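Local coordinates for protein Na Glutathione S-transferase 2 (Necator americanus, PDB 2ON5) that binds glutathione and, as a glutathione S-transferase of a human hookworm, probably conjugates it to electrophilic compounds, at residues Y155-L160 with K182-K187. Sequence-based numbering, arbitrary orientation.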
ATOM      1  N   TYR A 155     -11.757   4.151  -6.649  1.00 16.56           N
ATOM      2  CA  TYR A 155     -10.535   4.970  -6.482  1.00 16.08           C
ATOM      3  C   TYR A 155      -9.344   4.424  -7.276  1.00 15.87           C
ATOM      4  O   TYR A 155      -8.414   5.172  -7.613  1.00 15.23           O
ATOM      5  CB  TYR A 155     -10.212   5.225  -5.002  1.00 16.26           C
ATOM      6  CG  TYR A 155      -9.624   4.047  -4.265  1.00 16.78           C
ATOM      7  CD1 TYR A 155      -8.246   3.867  -4.234  1.00 18.80           C
ATOM      8  CD2 TYR A 155     -10.433   3.117  -3.594  1.00 16.76           C
ATOM      9  CE1 TYR A 155      -7.671   2.781  -3.574  1.00 18.82           C
ATOM     10  CE2 TYR A 155      -9.857   2.015  -2.914  1.00 17.52           C
ATOM     11  CZ  TYR A 155      -8.473   1.865  -2.926  1.00 17.48           C
ATOM     12  OH  TYR A 155      -7.860   0.810  -2.293  1.00 19.32           O
ATOM     13  N   ALA A 156      -9.364   3.127  -7.593  1.00 14.93           N
ATOM     14  CA  ALA A 156      -8.299   2.590  -8.434  1.00 15.24           C
ATOM     15  C   ALA A 156      -8.380   3.204  -9.858  1.00 15.58           C
ATOM     16  O   ALA A 156      -7.347   3.511 -10.452  1.00 15.49           O
ATOM     17  CB  ALA A 156      -8.349   1.052  -8.476  1.00 14.56           C
ATOM     18  N   ASP A 157      -9.597   3.367 -10.390  1.00 15.59           N
ATOM     19  CA  ASP A 157      -9.804   4.061 -11.675  1.00 16.17           C
ATOM     20  C   ASP A 157      -9.238   5.489 -11.633  1.00 16.12           C
ATOM     21  O   ASP A 157      -8.568   5.941 -12.572  1.00 16.07           O
ATOM     22  CB  ASP A 157     -11.275   4.094 -12.056  1.00 16.33           C
ATOM     23  CG  ASP A 157     -11.840   2.701 -12.292  1.00 18.96           C
ATOM     24  OD1 ASP A 157     -12.777   2.327 -11.546  1.00 17.01           O
ATOM     25  OD2 ASP A 157     -11.288   1.990 -13.183  1.00 17.11           O
ATOM     26  N   LEU A 158      -9.504   6.172 -10.530  1.00 15.68           N
ATOM     27  CA  LEU A 158      -9.125   7.566 -10.405  1.00 16.56           C
ATOM     28  C   LEU A 158      -7.618   7.653 -10.400  1.00 16.58           C
ATOM     29  O   LEU A 158      -7.059   8.498 -11.094  1.00 15.89           O
ATOM     30  CB  LEU A 158      -9.731   8.200  -9.136  1.00 17.01           C
ATOM     31  CG  LEU A 158     -11.273   8.246  -9.031  1.00 15.82           C
ATOM     32  CD1 LEU A 158     -11.782   8.799  -7.679  1.00 18.77           C
ATOM     33  CD2 LEU A 158     -11.883   9.049 -10.184  1.00 16.79           C
ATOM     34  N   CYS A 159      -6.966   6.739  -9.663  1.00 17.23           N
ATOM     35  CA  CYS A 159      -5.484   6.692  -9.618  1.00 17.00           C
ATOM     36  C   CYS A 159      -4.920   6.505 -11.018  1.00 16.98           C
ATOM     37  O   CYS A 159      -4.025   7.246 -11.435  1.00 15.33           O
ATOM     38  CB  CYS A 159      -4.958   5.568  -8.707  1.00 16.95           C
ATOM     39  SG  CYS A 159      -5.230   5.893  -6.950  1.00 17.88           S
ATOM     40  N   LEU A 160      -5.409   5.494 -11.738  1.00 16.65           N
ATOM     41  CA  LEU A 160      -4.850   5.224 -13.071  1.00 16.64           C
ATOM     42  C   LEU A 160      -5.115   6.337 -14.103  1.00 16.54           C
ATOM     43  O   LEU A 160      -4.175   6.756 -14.824  1.00 16.85           O
ATOM     44  CB  LEU A 160      -5.315   3.862 -13.610  1.00 16.71           C
ATOM     45  CG  LEU A 160      -4.704   3.442 -14.945  1.00 16.53           C
ATOM     46  CD1 LEU A 160      -3.196   3.202 -14.818  1.00 14.93           C
ATOM     47  CD2 LEU A 160      -5.458   2.232 -15.496  1.00 15.21           C
ATOM     48  N   LYS A 182      -5.713   4.422 -22.677  1.00 18.69           N
ATOM     49  CA  LYS A 182      -6.247   5.718 -23.120  1.00 19.12           C
ATOM     50  C   LYS A 182      -7.773   5.806 -23.037  1.00 18.70           C
ATOM     51  O   LYS A 182      -8.312   6.819 -22.556  1.00 18.85           O
ATOM     52  CB  LYS A 182      -5.766   6.075 -24.527  1.00 18.19           C
ATOM     53  CG  LYS A 182      -5.930   7.553 -24.861  1.00 20.02           C
ATOM     54  CD  LYS A 182      -5.221   7.897 -26.164  1.00 22.46           C
ATOM     55  CE  LYS A 182      -5.297   9.391 -26.435  1.00 24.67           C
ATOM     56  NZ  LYS A 182      -4.556   9.766 -27.705  1.00 24.72           N
ATOM     57  N   ALA A 183      -8.463   4.766 -23.511  1.00 18.67           N
ATOM     58  CA  ALA A 183      -9.920   4.732 -23.459  1.00 18.84           C
ATOM     59  C   ALA A 183     -10.392   4.869 -22.007  1.00 18.35           C
ATOM     60  O   ALA A 183     -11.329   5.594 -21.713  1.00 16.58           O
ATOM     61  CB  ALA A 183     -10.461   3.420 -24.072  1.00 18.71           C
ATOM     62  N   HIS A 184      -9.708   4.164 -21.111  1.00 17.83           N
ATOM     63  CA  HIS A 184     -10.019   4.209 -19.685  1.00 17.77           C
ATOM     64  C   HIS A 184      -9.870   5.607 -19.100  1.00 17.77           C
ATOM     65  O   HIS A 184     -10.777   6.099 -18.412  1.00 16.95           O
ATOM     66  CB  HIS A 184      -9.154   3.187 -18.931  1.00 17.76           C
ATOM     67  CG  HIS A 184      -9.218   3.339 -17.445  1.00 18.16           C
ATOM     68  ND1 HIS A 184     -10.170   2.701 -16.678  1.00 18.59           N
ATOM     69  CD2 HIS A 184      -8.477   4.092 -16.589  1.00 15.56           C
ATOM     70  CE1 HIS A 184      -9.984   3.020 -15.404  1.00 14.20           C
ATOM     71  NE2 HIS A 184      -8.961   3.852 -15.323  1.00 17.88           N
ATOM     72  N   ALA A 185      -8.750   6.273 -19.388  1.00 17.43           N
ATOM     73  CA  ALA A 185      -8.550   7.633 -18.864  1.00 17.70           C
ATOM     74  C   ALA A 185      -9.665   8.551 -19.340  1.00 17.74           C
ATOM     75  O   ALA A 185     -10.193   9.350 -18.551  1.00 17.07           O
ATOM     76  CB  ALA A 185      -7.181   8.196 -19.266  1.00 16.78           C
ATOM     77  N   GLU A 186     -10.066   8.413 -20.605  1.00 18.05           N
ATOM     78  CA  GLU A 186     -11.043   9.352 -21.165  1.00 18.82           C
ATOM     79  C   GLU A 186     -12.465   9.050 -20.689  1.00 18.50           C
ATOM     80  O   GLU A 186     -13.239   9.976 -20.504  1.00 17.97           O
ATOM     81  CB  GLU A 186     -10.956   9.459 -22.690  1.00 18.61           C
ATOM     82  CG  GLU A 186      -9.640  10.120 -23.143  1.00 19.03           C
ATOM     83  CD  GLU A 186      -9.575  10.347 -24.658  1.00 21.18           C
ATOM     84  OE1 GLU A 186      -8.629  11.023 -25.094  1.00 22.67           O
ATOM     85  OE2 GLU A 186     -10.456   9.856 -25.397  1.00 21.55           O
ATOM     86  N   LYS A 187     -12.769   7.770 -20.470  1.00 19.03           N
ATOM     87  CA  LYS A 187     -14.043   7.371 -19.832  1.00 19.12           C
ATOM     88  C   LYS A 187     -14.196   7.957 -18.419  1.00 19.72           C
ATOM     89  O   LYS A 187     -15.183   8.647 -18.119  1.00 20.74           O
ATOM     90  CB  LYS A 187     -14.195   5.846 -19.823  1.00 19.24           C
ATOM     91  CG  LYS A 187     -15.525   5.343 -19.192  1.00 17.07           C
ATOM     92  CD  LYS A 187     -15.598   3.821 -19.192  1.00 19.77           C
ATOM     93  CE  LYS A 187     -16.963   3.329 -18.713  1.00 20.18           C
ATOM     94  NZ  LYS A 187     -17.941   3.555 -19.785  1.00 21.13           N
TER
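His-184 pushes the edge of its imidazole against helix 155-168, between the side chains of Asp-157 and Leu-160. The CA of Asp-157 lies in the ring plane, at that edge. The CG of His-184 is anti to the backbone N (chi1 169°), which carries the ring from helix 179-189 across to the neighbouring helix. NE2 points at the main-chain carbonyl of Asp-157. The resulting hydrogen bond is weak, with NE2 3.5 Å from Asp-157 O and an N-H...O angle of 154°. On the Leu-160 side, CD2 of Leu-160 lies 3.7 Å from CD2 of His-184. The same methyl is 3.9 Å from His-184 NE2, and the approach to the ring is oblique. On the Asp-157 side, the carbon CB sits 3.7 Å from CE1 of His-184. The carboxylate plane is turned 41° from the ring.

The carboxylate has its main duties near the start of its own helix. OD1 of Asp-157 accepts a hydrogen bond from Thr-154 N, as in the N-capping box known from this domain of glutathione transferases. OD2 accepts one from Leu-148 N and so ties in the preceding loop. Leu-140 of helix 117-143 also touches His-184, while Phe-132 and Met-136 of that helix pack on Leu-160. The contact thus joins three helices of the all-helical domain.

The other ring nitrogen, ND1, makes a weak hydrogen bond to Gly-146 O. With a carbonyl oxygen facing each nitrogen, the buried imidazole may carry a proton on both. The weakness of both bonds leaves this tentative.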